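Local coordinates for protein hydrazine synthase subunit alpha (Candidatus Kuenenia stuttgartiensis, PDB 5C2V) that catalyses the second half-reaction of hydrazine synthesis, condensing hydroxylamine formed in the gamma subunit with ammonia, and binds two c-type hemes, at residues Ser226-Pro231 with Ile239-Val244; Gly423-Trp428 with Glu634-Asp639; Asp514-Thr519 with Ala574-Asn579. One frame throughout, in Å; residues are numbered along the deposited sequence.

Interaction 1: residues Ser226-Pro231 with Ile239-Val244; sequences SSNFDP and ILFSSV
Phe229 and Ser242 pair at the centre of this antiparallel hairpin, in one of the four-stranded sheets of the beta-propeller. They are a hydrogen-bonded pair: Phe229 N donates to Ser242 O (3.0 Å) and Ser242 N to Phe229 O (3.0 Å), both nearly straight. Their side chains share a face of the sheet, where Ser242 CB makes a CH-pi contact over the Phe229 ring, 3.8 Å from its centroid and offset toward the rim. Val244 CG2 lies at the ring edge, in its plane.

On the other face the pair Asn228 and Ser243 adds a side-chain bond. With OG anti to the backbone N (chi1 -176°), Ser243 turns its hydroxyl to Asn228 OD1 and donates at 2.8 Å, in the plane of the amide; Asn224 ND2 bonds to the same oxygen. The amide is turned 68° against the Phe241 ring, whose CE2 lies 3.7 Å from Asn228 CG. Val244 N to Ser227 O, at 3.2 Å, is the last backbone bond toward Ser226.

Packing is sparser at the turn end, where Pro231 CB touches Ile239 CG2 at 3.9 Å and the backbones meet through CA-H...O contacts. The whole contact is nevertheless buried. Strand 256-262 pairs with the far side of 239-245, Ser242 OG bonds to Arg286 O and Asp230 OD2 to Gln288 N on strand 285-291, and strand 186-191 packs against Asn228, Pro231 and Phe241.

Interaction 2: residues Gly423-Trp428 with Glu634-Asp639; sequences GYPHSW and EGLTLD
The rings of Tyr424 and Trp428 both meet one methyl group, CD1 of Leu636, each by its own CD1 atom, at 3.8 Å from Tyr424 and 3.9 Å from Trp428. The two rings also pack on each other: Trp428 NE1 sits 3.3 Å above one face of the Tyr424 ring, over its centre. At the edge of the indole, in its plane, lies the carbonyl oxygen His426 O. The third flat group, the His426 imidazole, meets a different leucine: its CD2 is 3.7 Å from Leu638 CD1. Its rotation is fixed from the opposite side of the ring, since ND1 donates to Ser427 O at 2.9 Å along an almost straight path, in the imidazole plane and on a lone pair of the carbonyl.

Leu636 carries most of the contact. With CD1 anti to CA (chi2 -165°), the methyl reaches in beside the aromatic pair and His426 O, while Leu636 CB rests 3.8 Å from Pro425 CB, the two side chains crossing at about a right angle. No hydrogen bond joins the two segments.

This is plain packing between irregular loops, away from the heme and metal sites. Residues 423-428 lead into strand 428-433, and residues 634-639 precede helix 646-657. Leu522 of strand 517-522 touches His426, Leu636 and Leu638, Phe592 meets Trp428 edge-to-face, and Thr637 OG1 is bonded to Asp613.

Interaction 3: residues Asp514-Thr519 with Ala574-Asn579; sequences DGSTVT and AKALYN
Asp514 meets the backbone of Lys575 from an Asx turn, in which its OD1 accepts from Ser516 N two residues on. The contact sets this turn, and the start of strand 517-522, against a short turn of helical shape at 575-578. Residues 514-519 belong to the middle domain, which binds the pentacoordinated c-type heme. Three residues, Ala576, Val518 and Asp514, give up the most surface to the contact.

Asp514 and Ser516 make the polar half. The two carboxylate oxygens divide their tasks. Asp514 OD2 accepts from Lys575 N at 3.3 Å, on the syn side but 31° out of the carboxylate plane. Asp514 OD1 holds Ser516 twice, accepting from Ser516 OG at 2.6 Å on the syn side and from Ser516 N above the carboxylate plane. Asp514 thereby positions Ser516 OG, which in turn accepts from Ala576 N at 3.2 Å. The Lys575 side chain passes the carboxylate with CB and CG, and its NZ bonds to Ser513 OG; the hydrogen bond to Asp514 is made by the backbone N.

Ala576 and Val518 supply the apolar half. Ala576 CB packs on Ser516 CB and Val518 CG1, each at 3.7 Å, and also touches Ile432 of the neighbouring strand 428-433. The side chain of Thr517, whose CB points away from this contact, is about 6 Å from a bound heme c. Elsewhere on the helical turn the gamma subunit takes hold, its Thr222 OG1 bonding to Tyr578 O. Beyond Ala576 CB, the same Val518 CG1 methyl reaches Ala576 O at 3.5 Å and Asn579 CB at 4.1 Å.

Overall arrangement
From the N terminus, interaction 1 comes first and closes a local beta hairpin, with seven residues between its segments, inside the propeller. It is complete before the other two begin. Residues 423-428 then open interaction 2, whose partner at 634-639 arrives only after 205 intervening residues. Interaction 3 opens and closes within that span, its own 54-residue loop carrying Cys556 and Cys559, which bind the first heme covalently. Strands 428-433 and 517-522, antiparallel neighbours, connect interactions 2 and 3, whose nearest atoms are about 7 Å apart. Interaction 2 joins this heme-binding region to the cytochrome c part, while interaction 3 lies beside the gamma subunit.

Interaction 1: residues Ser226-Pro231 with Ile239-Val244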
ATOM      1  N   SER D 226     -17.400 -11.570  10.500  1.00 48.73           N
ATOM      2  CA  SER D 226     -16.111 -11.866  11.109  1.00 45.40           C
ATOM      3  C   SER D 226     -16.169 -11.502  12.585  1.00 50.23           C
ATOM      4  O   SER D 226     -17.187 -11.010  13.070  1.00 70.05           O
ATOM      5  CB  SER D 226     -14.978 -11.118  10.404  1.00 71.12           C
ATOM      6  OG  SER D 226     -14.667 -11.725   9.161  1.00 49.97           O
ATOM      7  N   SER D 227     -15.073 -11.734  13.296  1.00 43.79           N
ATOM      8  CA  SER D 227     -15.083 -11.660  14.752  1.00 60.44           C
ATOM      9  C   SER D 227     -15.117 -10.240  15.314  1.00 62.98           C
ATOM     10  O   SER D 227     -14.288  -9.399  14.969  1.00 55.12           O
ATOM     11  CB  SER D 227     -13.867 -12.396  15.315  1.00 48.63           C
ATOM     12  OG  SER D 227     -13.930 -13.781  15.024  1.00 66.50           O
ATOM     13  N   ASN D 228     -16.092  -9.991  16.183  1.00 63.73           N
ATOM     14  CA  ASN D 228     -16.098  -8.807  17.037  1.00 57.86           C
ATOM     15  C   ASN D 228     -15.708  -9.223  18.447  1.00 60.68           C
ATOM     16  O   ASN D 228     -16.252 -10.189  18.983  1.00 57.54           O
ATOM     17  CB  ASN D 228     -17.469  -8.129  17.039  1.00 69.27           C
ATOM     18  CG  ASN D 228     -17.748  -7.371  15.759  1.00 64.13           C
ATOM     19  OD1 ASN D 228     -16.828  -6.928  15.075  1.00 76.52           O
ATOM     20  ND2 ASN D 228     -19.026  -7.210  15.434  1.00 51.78           N
ATOM     21  N   PHE D 229     -14.764  -8.509  19.051  1.00 38.42           N
ATOM     22  CA  PHE D 229     -14.217  -8.957  20.327  1.00 35.62           C
ATOM     23  C   PHE D 229     -13.666  -7.839  21.205  1.00 43.66           C
ATOM     24  O   PHE D 229     -13.638  -6.674  20.809  1.00 45.75           O
ATOM     25  CB  PHE D 229     -13.118  -9.990  20.076  1.00 59.12           C
ATOM     26  CG  PHE D 229     -11.989  -9.483  19.217  1.00 43.86           C
ATOM     27  CD1 PHE D 229     -12.077  -9.528  17.833  1.00 50.86           C
ATOM     28  CD2 PHE D 229     -10.836  -8.977  19.792  1.00 55.22           C
ATOM     29  CE1 PHE D 229     -11.041  -9.068  17.043  1.00 52.02           C
ATOM     30  CE2 PHE D 229      -9.796  -8.514  19.006  1.00 57.73           C
ATOM     31  CZ  PHE D 229      -9.899  -8.561  17.629  1.00 53.75           C
ATOM     32  N   ASP D 230     -13.211  -8.230  22.393  1.00 48.71           N
ATOM     33  CA  ASP D 230     -12.655  -7.320  23.395  1.00 57.91           C
ATOM     34  C   ASP D 230     -13.514  -6.080  23.656  1.00 58.73           C
ATOM     35  O   ASP D 230     -13.087  -4.960  23.379  1.00 62.62           O
ATOM     36  CB  ASP D 230     -11.246  -6.891  22.979  1.00 55.56           C
ATOM     37  CG  ASP D 230     -10.255  -8.038  23.022  1.00 72.78           C
ATOM     38  OD1 ASP D 230     -10.694  -9.201  23.152  1.00 69.55           O
ATOM     39  OD2 ASP D 230      -9.037  -7.780  22.921  1.00 56.34           O
ATOM     40  N   PRO D 231     -14.729  -6.277  24.198  1.00 66.42           N
ATOM     41  CA  PRO D 231     -15.600  -5.138  24.508  1.00 59.12           C
ATOM     42  C   PRO D 231     -15.155  -4.387  25.762  1.00 52.06           C
ATOM     43  O   PRO D 231     -14.640  -4.998  26.698  1.00 53.75           O
ATOM     44  CB  PRO D 231     -16.964  -5.795  24.719  1.00 54.75           C
ATOM     45  CG  PRO D 231     -16.638  -7.150  25.234  1.00 65.37           C
ATOM     46  CD  PRO D 231     -15.359  -7.562  24.554  1.00 60.51           C
ATOM     47  N   ILE D 239     -20.113   0.978  24.046  1.00 51.78           N
ATOM     48  CA  ILE D 239     -19.235  -0.189  24.058  1.00 61.14           C
ATOM     49  C   ILE D 239     -18.100  -0.064  23.043  1.00 62.57           C
ATOM     50  O   ILE D 239     -18.337   0.004  21.837  1.00 53.99           O
ATOM     51  CB  ILE D 239     -20.017  -1.485  23.767  1.00 60.95           C
ATOM     52  CG1 ILE D 239     -21.227  -1.601  24.697  1.00 69.11           C
ATOM     53  CG2 ILE D 239     -19.109  -2.700  23.907  1.00 55.70           C
ATOM     54  CD1 ILE D 239     -20.870  -1.654  26.167  1.00 64.05           C
ATOM     55  N   LEU D 240     -16.870  -0.038  23.548  1.00 55.40           N
ATOM     56  CA  LEU D 240     -15.676   0.046  22.714  1.00 62.67           C
ATOM     57  C   LEU D 240     -15.105  -1.343  22.450  1.00 73.82           C
ATOM     58  O   LEU D 240     -14.892  -2.114  23.385  1.00 76.54           O
ATOM     59  CB  LEU D 240     -14.620   0.927  23.385  1.00 46.09           C
ATOM     60  CG  LEU D 240     -13.265   1.072  22.689  1.00 47.36           C
ATOM     61  CD1 LEU D 240     -13.332   2.101  21.573  1.00 37.88           C
ATOM     62  CD2 LEU D 240     -12.181   1.431  23.695  1.00 37.37           C
ATOM     63  N   PHE D 241     -14.851  -1.663  21.184  1.00 52.50           N
ATOM     64  CA  PHE D 241     -14.344  -2.990  20.848  1.00 58.60           C
ATOM     65  C   PHE D 241     -13.592  -3.047  19.520  1.00 58.66           C
ATOM     66  O   PHE D 241     -13.468  -2.046  18.811  1.00 54.92           O
ATOM     67  CB  PHE D 241     -15.496  -4.002  20.826  1.00 56.26           C
ATOM     68  CG  PHE D 241     -16.544  -3.714  19.785  1.00 53.57           C
ATOM     69  CD1 PHE D 241     -17.529  -2.768  20.015  1.00 54.65           C
ATOM     70  CD2 PHE D 241     -16.554  -4.404  18.583  1.00 47.05           C
ATOM     71  CE1 PHE D 241     -18.496  -2.506  19.062  1.00 44.43           C
ATOM     72  CE2 PHE D 241     -17.520  -4.147  17.627  1.00 52.62           C
ATOM     73  CZ  PHE D 241     -18.492  -3.197  17.868  1.00 38.28           C
ATOM     74  N   SER D 242     -13.095  -4.238  19.200  1.00 59.13           N
ATOM     75  CA  SER D 242     -12.361  -4.474  17.964  1.00 44.54           C
ATOM     76  C   SER D 242     -13.231  -5.222  16.963  1.00 46.19           C
ATOM     77  O   SER D 242     -13.951  -6.153  17.323  1.00 55.75           O
ATOM     78  CB  SER D 242     -11.079  -5.263  18.237  1.00 44.64           C
ATOM     79  OG  SER D 242     -10.241  -4.584  19.155  1.00 48.19           O
ATOM     80  N   SER D 243     -13.158  -4.810  15.703  1.00 39.30           N
ATOM     81  CA  SER D 243     -13.963  -5.411  14.652  1.00 54.81           C
ATOM     82  C   SER D 243     -13.098  -5.813  13.466  1.00 71.47           C
ATOM     83  O   SER D 243     -12.273  -5.032  12.994  1.00 51.48           O
ATOM     84  CB  SER D 243     -15.058  -4.444  14.198  1.00 49.93           C
ATOM     85  OG  SER D 243     -15.914  -5.052  13.246  1.00 46.26           O
ATOM     86  N   VAL D 244     -13.290  -7.033  12.983  1.00 54.38           N
ATOM     87  CA  VAL D 244     -12.554  -7.490  11.818  1.00 52.56           C
ATOM     88  C   VAL D 244     -13.370  -7.212  10.567  1.00 57.83           C
ATOM     89  O   VAL D 244     -14.404  -7.843  10.344  1.00 50.12           O
ATOM     90  CB  VAL D 244     -12.233  -8.996  11.901  1.00 54.93           C
ATOM     91  CG1 VAL D 244     -11.544  -9.466  10.628  1.00 63.53           C
ATOM     92  CG2 VAL D 244     -11.377  -9.292  13.121  1.00 44.37           C
TER

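Interaction 2: residues Gly423-Trp428 with Glu634-Asp639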
ATOM      1  N   GLY D 423     -47.261 -10.888  12.995  1.00 76.40           N
ATOM      2  CA  GLY D 423     -47.392 -11.813  11.884  1.00 71.98           C
ATOM      3  C   GLY D 423     -46.399 -11.630  10.751  1.00 82.29           C
ATOM      4  O   GLY D 423     -46.612 -12.138   9.650  1.00 88.65           O
ATOM      5  N   TYR D 424     -45.316 -10.905  11.010  1.00 76.29           N
ATOM      6  CA  TYR D 424     -44.269 -10.732  10.008  1.00 66.36           C
ATOM      7  C   TYR D 424     -43.376 -11.965   9.931  1.00 71.72           C
ATOM      8  O   TYR D 424     -43.063 -12.571  10.955  1.00 72.05           O
ATOM      9  CB  TYR D 424     -43.427  -9.491  10.310  1.00 73.04           C
ATOM     10  CG  TYR D 424     -44.095  -8.193   9.922  1.00 81.49           C
ATOM     11  CD1 TYR D 424     -44.153  -7.795   8.594  1.00 78.82           C
ATOM     12  CD2 TYR D 424     -44.664  -7.366  10.880  1.00 80.58           C
ATOM     13  CE1 TYR D 424     -44.760  -6.612   8.229  1.00 85.20           C
ATOM     14  CE2 TYR D 424     -45.274  -6.180  10.525  1.00 70.84           C
ATOM     15  CZ  TYR D 424     -45.318  -5.809   9.197  1.00 83.68           C
ATOM     16  OH  TYR D 424     -45.922  -4.630   8.829  1.00 83.38           O
ATOM     17  N   PRO D 425     -42.968 -12.343   8.709  1.00 67.49           N
ATOM     18  CA  PRO D 425     -42.088 -13.496   8.486  1.00 54.02           C
ATOM     19  C   PRO D 425     -40.750 -13.347   9.202  1.00 48.07           C
ATOM     20  O   PRO D 425     -40.169 -14.338   9.646  1.00 60.70           O
ATOM     21  CB  PRO D 425     -41.892 -13.502   6.965  1.00 60.01           C
ATOM     22  CG  PRO D 425     -43.066 -12.757   6.425  1.00 62.78           C
ATOM     23  CD  PRO D 425     -43.369 -11.704   7.444  1.00 61.53           C
ATOM     24  N   HIS D 426     -40.274 -12.112   9.312  1.00 50.32           N
ATOM     25  CA  HIS D 426     -38.997 -11.830   9.954  1.00 48.70           C
ATOM     26  C   HIS D 426     -39.007 -10.421  10.537  1.00 48.68           C
ATOM     27  O   HIS D 426     -39.751  -9.558  10.072  1.00 55.58           O
ATOM     28  CB  HIS D 426     -37.850 -11.988   8.951  1.00 57.94           C
ATOM     29  CG  HIS D 426     -36.508 -12.184   9.583  1.00 57.41           C
ATOM     30  ND1 HIS D 426     -35.791 -11.154  10.153  1.00 56.11           N
ATOM     31  CD2 HIS D 426     -35.743 -13.294   9.723  1.00 42.09           C
ATOM     32  CE1 HIS D 426     -34.649 -11.621  10.625  1.00 49.18           C
ATOM     33  NE2 HIS D 426     -34.596 -12.917  10.375  1.00 51.50           N
ATOM     34  N   SER D 427     -38.188 -10.194  11.559  1.00 37.92           N
ATOM     35  CA  SER D 427     -38.030  -8.858  12.122  1.00 56.31           C
ATOM     36  C   SER D 427     -37.443  -7.927  11.068  1.00 69.88           C
ATOM     37  O   SER D 427     -36.628  -8.350  10.248  1.00 67.69           O
ATOM     38  CB  SER D 427     -37.139  -8.896  13.365  1.00 62.83           C
ATOM     39  OG  SER D 427     -35.876  -9.466  13.068  1.00 52.70           O
ATOM     40  N   TRP D 428     -37.860  -6.665  11.078  1.00 73.89           N
ATOM     41  CA  TRP D 428     -37.396  -5.727  10.062  1.00 57.06           C
ATOM     42  C   TRP D 428     -37.110  -4.329  10.610  1.00 61.84           C
ATOM     43  O   TRP D 428     -37.507  -3.987  11.725  1.00 70.27           O
ATOM     44  CB  TRP D 428     -38.413  -5.651   8.917  1.00 58.82           C
ATOM     45  CG  TRP D 428     -39.795  -5.248   9.327  1.00 79.13           C
ATOM     46  CD1 TRP D 428     -40.744  -6.041   9.902  1.00 64.18           C
ATOM     47  CD2 TRP D 428     -40.395  -3.957   9.163  1.00 69.52           C
ATOM     48  NE1 TRP D 428     -41.893  -5.320  10.119  1.00 58.71           N
ATOM     49  CE2 TRP D 428     -41.704  -4.039   9.675  1.00 59.22           C
ATOM     50  CE3 TRP D 428     -39.949  -2.740   8.640  1.00 59.48           C
ATOM     51  CZ2 TRP D 428     -42.573  -2.949   9.678  1.00 71.00           C
ATOM     52  CZ3 TRP D 428     -40.812  -1.659   8.645  1.00 61.70           C
ATOM     53  CH2 TRP D 428     -42.109  -1.771   9.160  1.00 74.55           C
ATOM     54  N   GLU D 634     -42.317  -7.248   1.519  1.00 72.10           N
ATOM     55  CA  GLU D 634     -41.524  -8.035   0.579  1.00 69.74           C
ATOM     56  C   GLU D 634     -40.117  -8.330   1.092  1.00 60.25           C
ATOM     57  O   GLU D 634     -39.460  -7.468   1.674  1.00 71.82           O
ATOM     58  CB  GLU D 634     -41.440  -7.315  -0.771  1.00 70.10           C
ATOM     59  CG  GLU D 634     -40.632  -8.061  -1.823  1.00 72.46           C
ATOM     60  CD  GLU D 634     -40.800  -7.483  -3.214  1.00 61.92           C
ATOM     61  OE1 GLU D 634     -40.555  -8.217  -4.195  1.00 43.76           O
ATOM     62  OE2 GLU D 634     -41.176  -6.297  -3.328  1.00 67.15           O
ATOM     63  N   GLY D 635     -39.668  -9.563   0.873  1.00 61.29           N
ATOM     64  CA  GLY D 635     -38.296  -9.945   1.150  1.00 53.52           C
ATOM     65  C   GLY D 635     -37.996 -10.280   2.597  1.00 50.79           C
ATOM     66  O   GLY D 635     -36.850 -10.171   3.035  1.00 64.93           O
ATOM     67  N   LEU D 636     -39.018 -10.675   3.351  1.00 53.40           N
ATOM     68  CA  LEU D 636     -38.811 -11.066   4.740  1.00 63.55           C
ATOM     69  C   LEU D 636     -38.700 -12.578   4.933  1.00 57.72           C
ATOM     70  O   LEU D 636     -38.456 -13.046   6.044  1.00 62.15           O
ATOM     71  CB  LEU D 636     -39.932 -10.514   5.622  1.00 62.31           C
ATOM     72  CG  LEU D 636     -39.992  -8.990   5.733  1.00 71.87           C
ATOM     73  CD1 LEU D 636     -40.883  -8.567   6.893  1.00 59.47           C
ATOM     74  CD2 LEU D 636     -38.596  -8.403   5.880  1.00 53.25           C
ATOM     75  N   THR D 637     -38.871 -13.342   3.861  1.00 47.02           N
ATOM     76  CA  THR D 637     -38.770 -14.793   3.968  1.00 53.83           C
ATOM     77  C   THR D 637     -37.367 -15.263   3.595  1.00 59.58           C
ATOM     78  O   THR D 637     -36.964 -15.184   2.434  1.00 48.94           O
ATOM     79  CB  THR D 637     -39.805 -15.501   3.074  1.00 73.41           C
ATOM     80  OG1 THR D 637     -41.083 -14.871   3.228  1.00 62.85           O
ATOM     81  CG2 THR D 637     -39.919 -16.970   3.453  1.00 67.05           C
ATOM     82  N   LEU D 638     -36.631 -15.757   4.587  1.00 41.67           N
ATOM     83  CA  LEU D 638     -35.249 -16.187   4.389  1.00 44.64           C
ATOM     84  C   LEU D 638     -35.167 -17.384   3.451  1.00 52.95           C
ATOM     85  O   LEU D 638     -34.187 -17.552   2.725  1.00 77.77           O
ATOM     86  CB  LEU D 638     -34.597 -16.530   5.729  1.00 37.15           C
ATOM     87  CG  LEU D 638     -34.365 -15.370   6.698  1.00 50.56           C
ATOM     88  CD1 LEU D 638     -33.730 -15.868   7.987  1.00 51.34           C
ATOM     89  CD2 LEU D 638     -33.501 -14.300   6.050  1.00 45.85           C
ATOM     90  N   ASP D 639     -36.204 -18.213   3.480  1.00 73.01           N
ATOM     91  CA  ASP D 639     -36.295 -19.383   2.618  1.00 66.69           C
ATOM     92  C   ASP D 639     -36.245 -18.977   1.147  1.00 66.46           C
ATOM     93  O   ASP D 639     -35.586 -19.622   0.332  1.00 76.99           O
ATOM     94  CB  ASP D 639     -37.588 -20.152   2.919  1.00 74.86           C
ATOM     95  CG  ASP D 639     -37.557 -21.586   2.419  1.00 99.85           C
ATOM     96  OD1 ASP D 639     -36.945 -21.849   1.363  1.00103.58           O
ATOM     97  OD2 ASP D 639     -38.156 -22.454   3.086  1.00111.71           O
TER

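Interaction 3: residues Asp514-Thr519 with Ala574-Asn579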
ATOM      1  N   ASP D 514     -32.467  13.660  -6.076  1.00 40.99           N
ATOM      2  CA  ASP D 514     -31.478  14.434  -5.333  1.00 45.77           C
ATOM      3  C   ASP D 514     -30.420  13.533  -4.698  1.00 56.77           C
ATOM      4  O   ASP D 514     -29.528  14.011  -3.997  1.00 39.05           O
ATOM      5  CB  ASP D 514     -32.158  15.290  -4.260  1.00 44.46           C
ATOM      6  CG  ASP D 514     -32.789  14.458  -3.160  1.00 61.24           C
ATOM      7  OD1 ASP D 514     -33.201  13.313  -3.437  1.00 59.70           O
ATOM      8  OD2 ASP D 514     -32.874  14.953  -2.016  1.00 56.13           O
ATOM      9  N   GLY D 515     -30.528  12.232  -4.945  1.00 42.35           N
ATOM     10  CA  GLY D 515     -29.547  11.280  -4.453  1.00 50.79           C
ATOM     11  C   GLY D 515     -29.912  10.661  -3.118  1.00 58.16           C
ATOM     12  O   GLY D 515     -29.123   9.917  -2.535  1.00 52.98           O
ATOM     13  N   SER D 516     -31.111  10.965  -2.633  1.00 67.76           N
ATOM     14  CA  SER D 516     -31.576  10.435  -1.356  1.00 56.13           C
ATOM     15  C   SER D 516     -32.334   9.127  -1.539  1.00 43.55           C
ATOM     16  O   SER D 516     -33.091   8.968  -2.496  1.00 49.57           O
ATOM     17  CB  SER D 516     -32.461  11.457  -0.640  1.00 56.35           C
ATOM     18  OG  SER D 516     -33.613  11.762  -1.406  1.00 69.40           O
ATOM     19  N   THR D 517     -32.126   8.188  -0.622  1.00 42.23           N
ATOM     20  CA  THR D 517     -32.841   6.919  -0.670  1.00 47.42           C
ATOM     21  C   THR D 517     -33.159   6.415   0.734  1.00 50.45           C
ATOM     22  O   THR D 517     -32.431   6.697   1.683  1.00 48.70           O
ATOM     23  CB  THR D 517     -32.042   5.841  -1.435  1.00 46.94           C
ATOM     24  OG1 THR D 517     -32.847   4.667  -1.597  1.00 60.39           O
ATOM     25  CG2 THR D 517     -30.765   5.481  -0.691  1.00 42.09           C
ATOM     26  N   VAL D 518     -34.259   5.683   0.859  1.00 44.19           N
ATOM     27  CA  VAL D 518     -34.668   5.115   2.137  1.00 41.14           C
ATOM     28  C   VAL D 518     -35.405   3.803   1.894  1.00 45.63           C
ATOM     29  O   VAL D 518     -36.133   3.668   0.909  1.00 50.04           O
ATOM     30  CB  VAL D 518     -35.566   6.097   2.933  1.00 53.82           C
ATOM     31  CG1 VAL D 518     -36.799   6.477   2.126  1.00 45.25           C
ATOM     32  CG2 VAL D 518     -35.960   5.506   4.281  1.00 35.73           C
ATOM     33  N   THR D 519     -35.208   2.825   2.774  1.00 34.84           N
ATOM     34  CA  THR D 519     -35.882   1.546   2.599  1.00 45.00           C
ATOM     35  C   THR D 519     -36.110   0.783   3.898  1.00 50.45           C
ATOM     36  O   THR D 519     -35.454   1.031   4.916  1.00 48.99           O
ATOM     37  CB  THR D 519     -35.099   0.627   1.640  1.00 48.68           C
ATOM     38  OG1 THR D 519     -35.957  -0.419   1.169  1.00 46.64           O
ATOM     39  CG2 THR D 519     -33.900   0.016   2.344  1.00 29.60           C
ATOM     40  N   ALA D 574     -33.793  16.307   2.326  1.00 52.30           N
ATOM     41  CA  ALA D 574     -33.860  15.193   1.389  1.00 47.90           C
ATOM     42  C   ALA D 574     -35.291  14.781   1.075  1.00 43.01           C
ATOM     43  O   ALA D 574     -36.177  14.876   1.924  1.00 64.40           O
ATOM     44  CB  ALA D 574     -33.081  14.005   1.939  1.00 48.28           C
ATOM     45  N   LYS D 575     -35.501  14.317  -0.152  1.00 38.61           N
ATOM     46  CA  LYS D 575     -36.811  13.848  -0.582  1.00 48.21           C
ATOM     47  C   LYS D 575     -37.201  12.558   0.131  1.00 57.95           C
ATOM     48  O   LYS D 575     -38.383  12.302   0.364  1.00 59.73           O
ATOM     49  CB  LYS D 575     -36.831  13.628  -2.097  1.00 53.63           C
ATOM     50  CG  LYS D 575     -36.700  14.895  -2.925  1.00 49.63           C
ATOM     51  CD  LYS D 575     -36.951  14.604  -4.398  1.00 56.71           C
ATOM     52  CE  LYS D 575     -36.890  15.869  -5.238  1.00 48.52           C
ATOM     53  NZ  LYS D 575     -37.234  15.598  -6.661  1.00 52.27           N
ATOM     54  N   ALA D 576     -36.202  11.752   0.474  1.00 65.02           N
ATOM     55  CA  ALA D 576     -36.436  10.456   1.103  1.00 68.93           C
ATOM     56  C   ALA D 576     -37.029  10.599   2.501  1.00 59.70           C
ATOM     57  O   ALA D 576     -37.737   9.711   2.975  1.00 53.62           O
ATOM     58  CB  ALA D 576     -35.143   9.660   1.161  1.00 47.22           C
ATOM     59  N   LEU D 577     -36.736  11.723   3.150  1.00 51.29           N
ATOM     60  CA  LEU D 577     -37.225  11.997   4.498  1.00 56.91           C
ATOM     61  C   LEU D 577     -38.748  11.950   4.573  1.00 48.11           C
ATOM     62  O   LEU D 577     -39.319  11.626   5.614  1.00 48.16           O
ATOM     63  CB  LEU D 577     -36.721  13.362   4.976  1.00 42.32           C
ATOM     64  CG  LEU D 577     -37.093  13.797   6.395  1.00 57.45           C
ATOM     65  CD1 LEU D 577     -36.533  12.827   7.423  1.00 39.34           C
ATOM     66  CD2 LEU D 577     -36.606  15.212   6.666  1.00 41.32           C
ATOM     67  N   TYR D 578     -39.401  12.273   3.462  1.00 56.82           N
ATOM     68  CA  TYR D 578     -40.857  12.310   3.413  1.00 47.53           C
ATOM     69  C   TYR D 578     -41.450  10.986   2.942  1.00 44.88           C
ATOM     70  O   TYR D 578     -42.667  10.808   2.944  1.00 60.22           O
ATOM     71  CB  TYR D 578     -41.321  13.455   2.510  1.00 42.83           C
ATOM     72  CG  TYR D 578     -40.896  14.816   3.012  1.00 50.76           C
ATOM     73  CD1 TYR D 578     -39.651  15.341   2.690  1.00 54.71           C
ATOM     74  CD2 TYR D 578     -41.735  15.571   3.821  1.00 66.36           C
ATOM     75  CE1 TYR D 578     -39.256  16.583   3.155  1.00 64.47           C
ATOM     76  CE2 TYR D 578     -41.350  16.813   4.290  1.00 58.20           C
ATOM     77  CZ  TYR D 578     -40.110  17.314   3.954  1.00 55.76           C
ATOM     78  OH  TYR D 578     -39.725  18.550   4.419  1.00 48.73           O
ATOM     79  N   ASN D 579     -40.590  10.059   2.537  1.00 58.29           N
ATOM     80  CA  ASN D 579     -41.037   8.721   2.164  1.00 54.34           C
ATOM     81  C   ASN D 579     -40.865   7.724   3.309  1.00 56.62           C
ATOM     82  O   ASN D 579     -41.144   6.535   3.149  1.00 56.41           O
ATOM     83  CB  ASN D 579     -40.285   8.229   0.925  1.00 51.66           C
ATOM     84  CG  ASN D 579     -41.032   7.132   0.183  1.00 62.85           C
ATOM     85  OD1 ASN D 579     -42.229   6.934   0.388  1.00 59.80           O
ATOM     86  ND2 ASN D 579     -40.327   6.417  -0.688  1.00 64.45           N
TER